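Local structure of adenylate kinase (3BE4) at residues Lys5-Leu10 and Asn84-Asp89; Ser16-Gln21 and Ile116-Asp121; Asp38-Ala43 and Glu67-Leu72; Cys133-Ser138 and Asp156-Pro161. The protein probably transfers a phosphoryl group reversibly between ATP and AMP, as adenylate kinases do, and is caught here with the two-substrate analogue bis(adenosine)-5'-pentaphosphate. All coordinates share one frame; numbering follows the deposited sequence.

How the interactions relate
Interaction 1 lies in the core, where two neighbouring strands of the parallel sheet are joined by backbone hydrogen bonds and apolar side chains. Interaction 2, also buried, holds the next strand of that sheet, 114-119, against the phosphate-binding loop and helix 18-29; the two contacts meet where Ile9 O lies 2.9 Å from Ile116 N. Interaction 3 is partly buried and wholly apolar between its helices. It and interaction 2 both touch AP5, from opposite sides of the chain's centre, with centres about 21 Å apart. Interaction 4 is a polar surface contact within the lid, organised around a histidine and a carboxylate rather than around regular secondary structure.

Interaction 1 (Lys5-Leu10 and Asn84-Asp89); sequences KHNLIL and NGFVLD
Leu88 N donates a nearly straight backbone hydrogen bond to Leu8 O at 2.9 Å, in the parallel sheet of the P-loop kinase core. Leu8 N bonds Phe86 O on one side of it and Leu10 N bonds Leu88 O on the other, while Phe86 N reaches His6 O where the pairing begins. On one face of the sheet, Val87 CG2 packs against Leu10 CG at 3.6 Å and, more distantly, Leu8 CB. The opposite face carries Ile9 against Leu88 and Asn7 against Phe86. Phe86 CG stands between its own backbone N and carbonyl carbon (chi1 55°), and the ring lies stacked on the Asn7 amide with the planes 6° apart. Asn7 ND2 is held by Ser111 O and Asp110, which fixes the amide that the ring lies on. Phe77 meets Phe86 edge-to-face. Next to the ring, Gly85 brings its CA close against His6 O, at 3.2 Å. The aliphatic chain of Lys5 runs past this glycine toward its salt bridge with Asp110. Beyond the strands, Leu10 and Val87 touch helix 18-29, and Ile9 and Leu88 touch Leu101. Over the Phe86 ring, Asn7 CB sits 3.9 Å from the centroid.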
# COMPACT_ATOMS: atom_id res chain seq x y z
N LYS A 5 -2.06 -13.93 13.12
CA LYS A 5 -1.30 -13.85 11.86
C LYS A 5 -2.07 -14.10 10.64
O LYS A 5 -2.87 -15.06 10.56
CB LYS A 5 -0.14 -14.93 11.91
CG LYS A 5 0.69 -15.06 10.61
CD LYS A 5 1.98 -15.92 10.78
CE LYS A 5 2.55 -16.18 9.40
NZ LYS A 5 3.87 -16.90 9.49
N HIS A 6 -1.86 -13.18 9.65
CA HIS A 6 -2.28 -13.42 8.27
C HIS A 6 -1.16 -12.97 7.42
O HIS A 6 -0.38 -12.11 7.79
CB HIS A 6 -3.49 -12.45 7.94
CG HIS A 6 -4.75 -12.78 8.67
ND1 HIS A 6 -4.98 -12.39 9.97
CD2 HIS A 6 -5.85 -13.46 8.28
CE1 HIS A 6 -6.17 -12.84 10.37
NE2 HIS A 6 -6.72 -13.48 9.35
N ASN A 7 -1.11 -13.49 6.20
CA ASN A 7 -0.14 -13.10 5.16
C ASN A 7 -0.97 -12.54 4.06
O ASN A 7 -1.56 -13.26 3.26
CB ASN A 7 0.73 -14.29 4.64
CG ASN A 7 1.69 -14.78 5.74
OD1 ASN A 7 1.94 -14.07 6.68
ND2 ASN A 7 2.21 -16.00 5.60
N LEU A 8 -0.96 -11.21 3.99
CA LEU A 8 -2.03 -10.47 3.23
C LEU A 8 -1.38 -9.57 2.18
O LEU A 8 -0.34 -8.99 2.38
CB LEU A 8 -2.82 -9.45 4.02
CG LEU A 8 -3.52 -10.04 5.19
CD1 LEU A 8 -4.14 -8.92 5.96
CD2 LEU A 8 -4.57 -11.02 4.78
N ILE A 9 -2.02 -9.50 1.02
CA ILE A 9 -1.68 -8.45 0.03
C ILE A 9 -2.95 -7.60 -0.15
O ILE A 9 -4.03 -8.15 -0.24
CB ILE A 9 -1.36 -9.13 -1.34
CG1 ILE A 9 -0.04 -9.96 -1.27
CG2 ILE A 9 -1.13 -8.07 -2.44
CD1 ILE A 9 0.32 -10.65 -2.58
N LEU A 10 -2.78 -6.30 -0.15
CA LEU A 10 -3.86 -5.39 -0.60
C LEU A 10 -3.54 -4.91 -2.06
O LEU A 10 -2.41 -4.45 -2.35
CB LEU A 10 -3.89 -4.20 0.30
CG LEU A 10 -4.06 -4.53 1.81
CD1 LEU A 10 -4.28 -3.24 2.52
CD2 LEU A 10 -5.16 -5.49 2.04
N ASN A 84 5.70 -12.96 11.87
CA ASN A 84 4.43 -12.82 12.57
C ASN A 84 3.24 -12.34 11.68
O ASN A 84 2.20 -12.00 12.16
CB ASN A 84 4.58 -11.97 13.83
CG ASN A 84 5.18 -12.77 15.01
OD1 ASN A 84 5.16 -13.98 15.03
ND2 ASN A 84 5.68 -12.04 15.97
N GLY A 85 3.43 -12.38 10.37
CA GLY A 85 2.35 -11.99 9.48
C GLY A 85 2.73 -10.63 8.84
O GLY A 85 3.59 -9.90 9.29
N PHE A 86 2.02 -10.37 7.74
CA PHE A 86 2.37 -9.09 7.07
C PHE A 86 1.17 -8.72 6.22
O PHE A 86 0.30 -9.51 5.88
CB PHE A 86 3.57 -9.35 6.10
CG PHE A 86 3.38 -10.45 5.07
CD1 PHE A 86 2.74 -10.19 3.87
CD2 PHE A 86 4.03 -11.73 5.25
CE1 PHE A 86 2.58 -11.18 2.89
CE2 PHE A 86 3.92 -12.71 4.26
CZ PHE A 86 3.18 -12.45 3.06
N VAL A 87 1.16 -7.38 5.96
CA VAL A 87 0.24 -6.86 4.95
C VAL A 87 1.05 -6.01 3.95
O VAL A 87 1.74 -5.07 4.34
CB VAL A 87 -0.95 -6.05 5.56
CG1 VAL A 87 -0.51 -4.93 6.56
CG2 VAL A 87 -1.81 -5.51 4.43
N LEU A 88 1.05 -6.50 2.72
CA LEU A 88 1.79 -5.82 1.57
C LEU A 88 0.82 -4.88 0.89
O LEU A 88 -0.31 -5.19 0.67
CB LEU A 88 2.27 -6.90 0.57
CG LEU A 88 3.13 -7.96 1.17
CD1 LEU A 88 3.58 -8.98 0.08
CD2 LEU A 88 4.22 -7.52 1.98
N ASP A 89 1.32 -3.62 0.63
CA ASP A 89 0.42 -2.54 0.27
C ASP A 89 1.22 -1.84 -0.90
O ASP A 89 2.27 -1.21 -0.77
CB ASP A 89 0.40 -1.63 1.55
CG ASP A 89 -0.06 -0.20 1.28
OD1 ASP A 89 -0.40 0.17 0.08
OD2 ASP A 89 -0.06 0.56 2.32

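Interaction 2 (Ser16-Gln21 and Ile116-Asp121). With AP5 (bis(adenosine)-5'-pentaphosphate), chain C.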
# COMPACT_ATOMS: atom_id res chain seq x y z
N SER A 16 -6.51 4.35 -3.21
CA SER A 16 -7.70 3.63 -2.89
C SER A 16 -7.96 3.43 -1.38
O SER A 16 -9.05 2.92 -1.08
CB SER A 16 -7.78 2.30 -3.68
OG SER A 16 -6.57 1.51 -3.39
N GLY A 17 -6.96 3.77 -0.61
CA GLY A 17 -7.23 3.77 0.89
C GLY A 17 -6.49 2.55 1.50
O GLY A 17 -6.73 2.27 2.73
N LYS A 18 -5.50 1.96 0.83
CA LYS A 18 -4.75 0.77 1.41
C LYS A 18 -3.98 1.23 2.61
O LYS A 18 -4.11 0.56 3.62
CB LYS A 18 -3.82 0.22 0.31
CG LYS A 18 -4.67 -0.23 -0.77
CD LYS A 18 -3.87 -1.00 -1.79
CE LYS A 18 -2.77 -0.19 -2.49
NZ LYS A 18 -3.11 1.13 -3.14
N GLY A 19 -3.28 2.35 2.65
CA GLY A 19 -2.40 2.63 3.83
C GLY A 19 -3.35 2.98 4.90
O GLY A 19 -3.00 2.65 6.12
N THR A 20 -4.51 3.64 4.62
CA THR A 20 -5.47 3.98 5.71
C THR A 20 -5.90 2.67 6.38
O THR A 20 -5.95 2.65 7.68
CB THR A 20 -6.68 4.74 5.06
OG1 THR A 20 -6.17 6.00 4.63
CG2 THR A 20 -7.77 5.01 6.13
N GLN A 21 -6.28 1.68 5.62
CA GLN A 21 -6.77 0.39 6.23
C GLN A 21 -5.61 -0.30 6.93
O GLN A 21 -5.84 -1.04 7.88
CB GLN A 21 -7.39 -0.45 5.14
CG GLN A 21 -8.68 0.23 4.63
CD GLN A 21 -9.73 0.52 5.76
OE1 GLN A 21 -9.86 -0.36 6.65
NE2 GLN A 21 -10.54 1.56 5.63
N ILE A 116 -6.68 -8.94 -1.01
CA ILE A 116 -7.94 -8.15 -0.91
C ILE A 116 -7.82 -7.07 -1.96
O ILE A 116 -6.89 -6.22 -1.93
CB ILE A 116 -8.07 -7.48 0.47
CG1 ILE A 116 -8.27 -8.62 1.47
CG2 ILE A 116 -9.39 -6.60 0.55
CD1 ILE A 116 -8.48 -8.16 3.01
N TYR A 117 -8.81 -7.00 -2.85
CA TYR A 117 -8.76 -6.06 -3.97
C TYR A 117 -9.76 -4.92 -3.64
O TYR A 117 -10.96 -5.15 -3.38
CB TYR A 117 -9.20 -6.77 -5.24
CG TYR A 117 -9.41 -5.88 -6.47
CD1 TYR A 117 -8.62 -4.77 -6.73
CD2 TYR A 117 -10.40 -6.21 -7.37
CE1 TYR A 117 -8.90 -3.91 -7.88
CE2 TYR A 117 -10.64 -5.42 -8.46
CZ TYR A 117 -9.91 -4.29 -8.69
OH TYR A 117 -10.24 -3.60 -9.84
N PHE A 118 -9.25 -3.69 -3.61
CA PHE A 118 -10.07 -2.52 -3.23
C PHE A 118 -10.69 -1.99 -4.53
O PHE A 118 -9.97 -1.45 -5.39
CB PHE A 118 -9.16 -1.40 -2.69
CG PHE A 118 -8.74 -1.60 -1.22
CD1 PHE A 118 -8.27 -2.85 -0.72
CD2 PHE A 118 -8.81 -0.51 -0.36
CE1 PHE A 118 -7.91 -2.95 0.67
CE2 PHE A 118 -8.42 -0.60 0.93
CZ PHE A 118 -8.01 -1.83 1.52
N GLU A 119 -12.00 -2.21 -4.69
CA GLU A 119 -12.63 -1.71 -5.94
C GLU A 119 -13.06 -0.27 -5.79
O GLU A 119 -13.79 0.09 -4.90
CB GLU A 119 -13.85 -2.56 -6.27
CG GLU A 119 -13.45 -3.92 -6.60
CD GLU A 119 -14.68 -4.75 -7.13
OE1 GLU A 119 -15.64 -4.95 -6.34
OE2 GLU A 119 -14.66 -5.21 -8.33
N ILE A 120 -12.61 0.54 -6.74
CA ILE A 120 -12.94 2.02 -6.64
C ILE A 120 -12.64 2.57 -7.98
O ILE A 120 -11.69 2.13 -8.63
CB ILE A 120 -12.15 2.72 -5.51
CG1 ILE A 120 -12.46 4.23 -5.50
CG2 ILE A 120 -10.71 2.47 -5.67
CD1 ILE A 120 -11.95 4.93 -4.19
N ASP A 121 -13.43 3.57 -8.40
CA ASP A 121 -13.19 4.10 -9.76
C ASP A 121 -12.26 5.31 -9.82
O ASP A 121 -11.98 5.93 -8.82
CB ASP A 121 -14.53 4.61 -10.25
CG ASP A 121 -15.17 5.63 -9.27
OD1 ASP A 121 -15.51 5.23 -8.06
OD2 ASP A 121 -15.28 6.88 -9.57
PA AP5 C . 2.64 4.58 -2.89
O1A AP5 C . 3.12 5.43 -1.71
O2A AP5 C . 2.14 3.23 -2.65
O3A AP5 C . 1.54 5.41 -3.71
PB AP5 C . 0.33 4.94 -4.62
O1B AP5 C . 0.57 3.63 -5.19
O2B AP5 C . -0.04 6.14 -5.51
O3B AP5 C . -0.84 4.78 -3.42
PG AP5 C . -1.20 5.75 -2.24
O1G AP5 C . -1.38 7.11 -2.81
O2G AP5 C . -0.21 5.52 -1.18
O3G AP5 C . -2.61 5.10 -1.93
PD AP5 C . -3.24 4.30 -0.65
O1D AP5 C . -2.17 4.08 0.33
O2D AP5 C . -4.01 3.19 -1.24
O3D AP5 C . -4.34 5.35 -0.13
PE AP5 C . -4.33 6.18 1.22
O1E AP5 C . -3.13 6.97 1.27
O2E AP5 C . -4.65 5.31 2.42
O5F AP5 C . 3.77 4.40 -4.01
C5F AP5 C . 4.48 5.62 -4.26
C4F AP5 C . 5.17 5.36 -5.66
O4F AP5 C . 6.32 4.59 -5.41
C3F AP5 C . 4.41 4.62 -6.71
O3F AP5 C . 3.55 5.46 -7.43
C2F AP5 C . 5.63 4.17 -7.54
O2F AP5 C . 6.26 5.32 -8.22
C1F AP5 C . 6.61 3.68 -6.49
N9A AP5 C . 6.33 2.32 -6.13
C8A AP5 C . 5.81 1.94 -4.87
N7A AP5 C . 5.67 0.62 -4.81
C5A AP5 C . 6.17 0.11 -6.03
C6A AP5 C . 6.32 -1.19 -6.48
N6A AP5 C . 5.88 -2.32 -5.92
N1A AP5 C . 6.87 -1.28 -7.78
C2A AP5 C . 7.28 -0.19 -8.39
N3A AP5 C . 7.16 1.09 -7.99
C4A AP5 C . 6.63 1.22 -6.68
O5J AP5 C . -5.63 7.04 1.02
C5J AP5 C . -5.63 8.17 0.02
C4J AP5 C . -6.58 9.23 0.62
O4J AP5 C . -7.94 8.81 0.78
C3J AP5 C . -6.04 9.79 1.95
O3J AP5 C . -6.30 11.18 2.01
C2J AP5 C . -7.00 9.08 2.86
O2J AP5 C . -7.20 9.82 4.05
C1J AP5 C . -8.33 9.03 2.25
N9B AP5 C . -9.21 7.93 2.50
C8B AP5 C . -8.84 6.62 2.81
N7B AP5 C . -9.97 5.89 2.91
C5B AP5 C . -11.04 6.71 2.68
C6B AP5 C . -12.44 6.47 2.49
N6B AP5 C . -12.93 5.25 2.65
N1B AP5 C . -13.24 7.54 2.21
C2B AP5 C . -12.67 8.80 1.97
N3B AP5 C . -11.33 9.07 2.04
C4B AP5 C . -10.49 8.00 2.31
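Phe118 lays one ring face under the aliphatic part of Lys18, whose CG stands 4.1 Å from the ring centroid and only 7° off the normal, a CH-pi contact. The rim is lined as well: Ser16 O lies near the ring plane 3.5 Å from Phe118 CD2, and Gln21 CG packs against CZ. Just past the strand end, Ile120 CG2 touches Ser16 CB at 3.5 Å. The ring thus backs the P-loop, the phosphate-binding turn of these kinases, at the start of its helix. From CG the Lys18 chain bends at chi3 and chi4, and NZ returns to AP5 O2D at 2.9 Å. This oxygen is also gripped by the backbone N of Lys18 at 2.8 Å and that of Gly17, while Gly19 N bonds O1D. One step on, Thr20 holds O2E with both its backbone N and OG1. Gly17 occupies the N-cap position with positive phi. The amides at this helix start, together with Lys18, probably offset the phosphate charge. Gln21 turns its amide to Thr210 and Pro206. Helix 206-216 reaches Phe118 through Ile213, strand 197-201 through Val200, and helix 122-130 meets Ser16 and Ile120 through Ile125.

Interaction 3 (Asp38-Ala43 and Glu67-Leu72). With AP5 (bis(adenosine)-5'-pentaphosphate), chain C.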
# COMPACT_ATOMS: atom_id res chain seq x y z
N ASP A 38 6.04 3.76 0.85
CA ASP A 38 6.65 4.40 2.01
C ASP A 38 8.10 4.00 2.20
O ASP A 38 8.88 4.85 2.66
CB ASP A 38 5.92 3.95 3.31
CG ASP A 38 4.43 4.42 3.42
OD1 ASP A 38 3.89 5.38 2.63
OD2 ASP A 38 3.72 3.83 4.38
N MET A 39 8.48 2.76 1.93
CA MET A 39 9.84 2.21 1.98
C MET A 39 10.78 2.95 1.01
O MET A 39 11.90 3.32 1.34
CB MET A 39 9.89 0.70 1.74
CG MET A 39 9.19 -0.14 2.81
SD MET A 39 8.53 -1.79 2.24
CE MET A 39 10.03 -2.58 1.62
N LEU A 40 10.27 3.20 -0.19
CA LEU A 40 11.03 4.06 -1.12
C LEU A 40 11.18 5.47 -0.64
O LEU A 40 12.32 5.95 -0.75
CB LEU A 40 10.35 4.04 -2.51
CG LEU A 40 10.50 2.72 -3.26
CD1 LEU A 40 9.50 2.75 -4.45
CD2 LEU A 40 11.93 2.48 -3.80
N ARG A 41 10.15 6.15 -0.13
CA ARG A 41 10.24 7.49 0.41
C ARG A 41 11.21 7.47 1.60
O ARG A 41 12.06 8.37 1.71
CB ARG A 41 8.90 8.04 0.85
CG ARG A 41 8.18 8.49 -0.39
CD ARG A 41 7.17 9.57 -0.27
NE ARG A 41 6.09 8.76 -0.42
CZ ARG A 41 5.50 8.31 -1.54
NH1 ARG A 41 4.79 7.43 -1.13
NH2 ARG A 41 5.52 8.71 -2.91
N GLU A 42 11.16 6.46 2.47
CA GLU A 42 12.25 6.32 3.51
C GLU A 42 13.69 6.06 2.95
O GLU A 42 14.72 6.53 3.52
CB GLU A 42 11.92 5.19 4.48
CG GLU A 42 12.81 5.07 5.68
CD GLU A 42 12.86 3.64 6.22
OE1 GLU A 42 11.96 2.82 5.92
OE2 GLU A 42 13.83 3.31 6.93
N ALA A 43 13.80 5.29 1.88
CA ALA A 43 15.14 5.12 1.23
C ALA A 43 15.64 6.43 0.60
O ALA A 43 16.86 6.74 0.66
CB ALA A 43 15.18 4.01 0.21
N GLU A 67 13.33 -5.13 -9.77
CA GLU A 67 14.41 -5.69 -9.01
C GLU A 67 14.71 -4.86 -7.75
O GLU A 67 15.08 -5.40 -6.72
CB GLU A 67 15.64 -5.93 -9.93
CG GLU A 67 16.18 -4.81 -10.90
CD GLU A 67 15.19 -3.83 -11.55
OE1 GLU A 67 14.30 -4.25 -12.35
OE2 GLU A 67 15.37 -2.63 -11.20
N ILE A 68 14.57 -3.57 -7.86
CA ILE A 68 14.80 -2.68 -6.74
C ILE A 68 13.73 -2.99 -5.64
O ILE A 68 14.09 -3.14 -4.44
CB ILE A 68 14.64 -1.23 -7.22
CG1 ILE A 68 15.89 -0.94 -8.09
CG2 ILE A 68 14.67 -0.26 -6.05
CD1 ILE A 68 15.83 0.41 -8.86
N VAL A 69 12.45 -3.00 -6.00
CA VAL A 69 11.49 -3.24 -5.00
C VAL A 69 11.51 -4.66 -4.49
O VAL A 69 11.30 -4.91 -3.28
CB VAL A 69 10.14 -2.75 -5.43
CG1 VAL A 69 9.20 -3.05 -4.39
CG2 VAL A 69 10.23 -1.24 -5.76
N LEU A 70 11.74 -5.65 -5.36
CA LEU A 70 11.87 -7.03 -4.84
C LEU A 70 13.05 -7.12 -3.81
O LEU A 70 12.92 -7.81 -2.81
CB LEU A 70 12.20 -7.95 -6.02
CG LEU A 70 10.88 -8.40 -6.67
CD1 LEU A 70 11.10 -8.93 -8.15
CD2 LEU A 70 10.12 -9.46 -5.87
N GLY A 71 14.11 -6.34 -4.03
CA GLY A 71 15.29 -6.30 -3.11
C GLY A 71 14.85 -5.82 -1.75
O GLY A 71 15.24 -6.38 -0.72
N LEU A 72 14.06 -4.77 -1.78
CA LEU A 72 13.64 -4.13 -0.48
C LEU A 72 12.68 -5.07 0.23
O LEU A 72 12.79 -5.18 1.51
CB LEU A 72 12.92 -2.80 -0.67
CG LEU A 72 13.78 -1.67 -1.28
CD1 LEU A 72 12.83 -0.47 -1.54
CD2 LEU A 72 14.94 -1.40 -0.37
PA AP5 C . 2.64 4.58 -2.89
O1A AP5 C . 3.12 5.43 -1.71
O2A AP5 C . 2.14 3.23 -2.65
O3A AP5 C . 1.54 5.41 -3.71
PB AP5 C . 0.33 4.94 -4.62
O1B AP5 C . 0.57 3.63 -5.19
O2B AP5 C . -0.04 6.14 -5.51
O3B AP5 C . -0.84 4.78 -3.42
PG AP5 C . -1.20 5.75 -2.24
O1G AP5 C . -1.38 7.11 -2.81
O2G AP5 C . -0.21 5.52 -1.18
O3G AP5 C . -2.61 5.10 -1.93
PD AP5 C . -3.24 4.30 -0.65
O1D AP5 C . -2.17 4.08 0.33
O2D AP5 C . -4.01 3.19 -1.24
O3D AP5 C . -4.34 5.35 -0.13
PE AP5 C . -4.33 6.18 1.22
O1E AP5 C . -3.13 6.97 1.27
O2E AP5 C . -4.65 5.31 2.42
O5F AP5 C . 3.77 4.40 -4.01
C5F AP5 C . 4.48 5.62 -4.26
C4F AP5 C . 5.17 5.36 -5.66
O4F AP5 C . 6.32 4.59 -5.41
C3F AP5 C . 4.41 4.62 -6.71
O3F AP5 C . 3.55 5.46 -7.43
C2F AP5 C . 5.63 4.17 -7.54
O2F AP5 C . 6.26 5.32 -8.22
C1F AP5 C . 6.61 3.68 -6.49
N9A AP5 C . 6.33 2.32 -6.13
C8A AP5 C . 5.81 1.94 -4.87
N7A AP5 C . 5.67 0.62 -4.81
C5A AP5 C . 6.17 0.11 -6.03
C6A AP5 C . 6.32 -1.19 -6.48
N6A AP5 C . 5.88 -2.32 -5.92
N1A AP5 C . 6.87 -1.28 -7.78
C2A AP5 C . 7.28 -0.19 -8.39
N3A AP5 C . 7.16 1.09 -7.99
C4A AP5 C . 6.63 1.22 -6.68
O5J AP5 C . -5.63 7.04 1.02
C5J AP5 C . -5.63 8.17 0.02
C4J AP5 C . -6.58 9.23 0.62
O4J AP5 C . -7.94 8.81 0.78
C3J AP5 C . -6.04 9.79 1.95
O3J AP5 C . -6.30 11.18 2.01
C2J AP5 C . -7.00 9.08 2.86
O2J AP5 C . -7.20 9.82 4.05
C1J AP5 C . -8.33 9.03 2.25
N9B AP5 C . -9.21 7.93 2.50
C8B AP5 C . -8.84 6.62 2.81
N7B AP5 C . -9.97 5.89 2.91
C5B AP5 C . -11.04 6.71 2.68
C6B AP5 C . -12.44 6.47 2.49
N6B AP5 C . -12.93 5.25 2.65
N1B AP5 C . -13.24 7.54 2.21
C2B AP5 C . -12.67 8.80 1.97
N3B AP5 C . -11.33 9.07 2.04
C4B AP5 C . -10.49 8.00 2.31
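Leu72 is met by two side chains of helix 38-43, Met39 and Leu40, and this apolar cluster is the close-packed part of the contact. Met39 CE approaches Leu72 CB at 3.7 Å, the two side chains sliding past each other in opposite directions; a bend at chi3 (58°) places that methyl. Leu40 crosses Leu72 at about a right angle and brings CD2 to 3.8 Å from Leu72 CD1. The remaining contacts are looser. Leu40 CD1 stands 4.3 Å from Val69 CG2 in the Val69 conformer described, one of two, and its CD2 only grazes Ile68 CG2. With the short helix axes 11.2 Å apart and 93° between their directions, these two segments meet through a few side chains.

AP5 flanks the contact: one adenosine lies beside both helices. Leu40 CD1 approaches N9A at 3.6 Å, and Val69 CG1, in the same conformer, comes to 3.7 Å from N6A of the same base. The apolar pair therefore helps to line the pocket of this nucleotide, consistent with the AMP site of adenylate kinases. Arg41, on another flank of its helix, takes no part in the helix contact; its NH1 donates to AP5 O1A at 2.7 Å, with the oxygen near the guanidinium plane, probably balancing phosphate charge. On the outer flanks Glu42, Glu67 and Gly71 are exposed to solvent. Helix 52-60 contributes Ile58 against Leu40 and Arg41, and Val64 also touches Leu40. Phe91, in a loop, touches Val69, while strand 32-35 meets Met39 through Leu34.

Interaction 4 (Cys133-Ser138 and Asp156-Pro161)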
# COMPACT_ATOMS: atom_id res chain seq x y z
N CYS A 133 -3.35 14.60 2.99
CA CYS A 133 -2.01 15.06 3.48
C CYS A 133 -1.41 14.02 4.43
O CYS A 133 -2.15 13.09 4.91
CB CYS A 133 -2.13 16.33 4.32
SG CYS A 133 -3.47 16.45 5.35
N THR A 134 -0.10 14.11 4.62
CA THR A 134 0.58 12.98 5.16
C THR A 134 1.54 13.43 6.27
O THR A 134 2.07 14.53 6.21
CB THR A 134 1.46 12.38 4.10
OG1 THR A 134 0.60 11.97 2.96
CG2 THR A 134 2.26 11.16 4.70
N HIS A 135 1.59 12.64 7.38
CA HIS A 135 2.72 12.83 8.32
C HIS A 135 3.97 12.11 7.80
O HIS A 135 4.04 10.84 7.76
CB HIS A 135 2.18 12.31 9.66
CG HIS A 135 3.23 12.41 10.71
ND1 HIS A 135 3.75 11.30 11.37
CD2 HIS A 135 3.95 13.49 11.12
CE1 HIS A 135 4.67 11.72 12.24
NE2 HIS A 135 4.80 13.04 12.13
N PRO A 136 5.01 12.86 7.32
CA PRO A 136 6.13 12.20 6.63
C PRO A 136 6.91 11.17 7.45
O PRO A 136 7.32 10.18 6.90
CB PRO A 136 7.00 13.37 6.11
CG PRO A 136 6.45 14.62 6.77
CD PRO A 136 5.13 14.34 7.36
N ALA A 137 7.01 11.33 8.78
CA ALA A 137 7.92 10.42 9.53
C ALA A 137 7.29 9.07 9.71
O ALA A 137 7.99 8.04 9.83
CB ALA A 137 8.17 11.01 10.94
N SER A 138 5.94 9.01 9.78
CA SER A 138 5.23 7.75 10.13
C SER A 138 4.50 7.23 8.93
O SER A 138 4.22 6.02 8.83
CB SER A 138 4.17 7.91 11.18
OG SER A 138 3.09 8.74 10.71
N ASP A 156 -2.00 13.52 14.51
CA ASP A 156 -2.72 13.18 15.76
C ASP A 156 -1.79 12.63 16.83
O ASP A 156 -2.07 12.81 18.01
CB ASP A 156 -3.70 12.03 15.46
CG ASP A 156 -4.92 12.47 14.68
OD1 ASP A 156 -5.15 13.69 14.53
OD2 ASP A 156 -5.76 11.60 14.34
N VAL A 157 -0.75 11.92 16.43
CA VAL A 157 0.11 11.21 17.40
C VAL A 157 1.22 12.16 17.87
O VAL A 157 1.43 12.33 19.12
CB VAL A 157 0.67 9.88 16.88
CG1 VAL A 157 1.59 9.22 17.99
CG2 VAL A 157 -0.40 8.90 16.47
N THR A 158 1.94 12.76 16.93
CA THR A 158 3.16 13.63 17.24
C THR A 158 2.94 15.14 17.31
O THR A 158 3.81 15.86 17.82
CB THR A 158 4.24 13.43 16.25
OG1 THR A 158 3.75 13.93 14.96
CG2 THR A 158 4.59 11.90 16.10
N GLY A 159 1.83 15.64 16.79
CA GLY A 159 1.63 17.07 16.68
C GLY A 159 2.49 17.71 15.59
O GLY A 159 2.50 18.93 15.48
N GLU A 160 3.18 16.92 14.74
CA GLU A 160 4.10 17.47 13.78
C GLU A 160 3.25 17.84 12.52
O GLU A 160 2.12 17.37 12.38
CB GLU A 160 5.13 16.48 13.43
CG GLU A 160 6.24 16.26 14.60
CD GLU A 160 7.10 15.04 14.42
OE1 GLU A 160 7.06 14.27 13.39
OE2 GLU A 160 7.94 14.83 15.37
N PRO A 161 3.81 18.72 11.68
CA PRO A 161 2.97 19.23 10.56
C PRO A 161 2.67 18.08 9.58
O PRO A 161 3.51 17.13 9.33
CB PRO A 161 3.94 20.18 9.86
CG PRO A 161 5.00 20.62 10.94
CD PRO A 161 5.14 19.38 11.77
O HOH W 1 7.20 14.20 10.22
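His135 and Pro161 mark the nearest backbone approach, 6.8 Å between CA atoms, where the chain leaving strand 132-134 and the loop through 158-161 run with their end-to-end directions 125° apart. In this small lid of adenylate kinase the contact is carried by side chains, and its main element is a His-carboxylate hydrogen bond. His135 NE2 donates to Glu160 OE1 at 2.9 Å with an N-H...O angle of 157°. The oxygen lies close to the imidazole plane, but the nitrogen meets the carboxylate from above its plane, and the two flat groups are turned 44° from each other. CG of His135 is anti to the backbone N (chi1 179°), which carries CG away from its own backbone N.

At the other nitrogen, ND1 shares a 2.7 Å hydrogen bond with Ser138 OG, so the imidazole is gripped at both ends and its rotation is fixed. Ser138 OG is bound in turn to Arg140 N. Thr158 reaches His135 tip to tip, with OG1 3.1 Å from NE2. The same hydroxyl accepts from Glu160 N, forming an ST turn that sets the backbone from which Glu160 extends. Most of the neighbouring residues are exposed, whereas His135 is buried; a carboxylate this near might stabilise a protonated ring. Pro136 CD adds a contact with Pro161 O at 3.8 Å. A water donates to Glu160 OE1 at 3.2 Å and weakly accepts from Ala137 N, the nitrogen that lies over one face of the His135 ring.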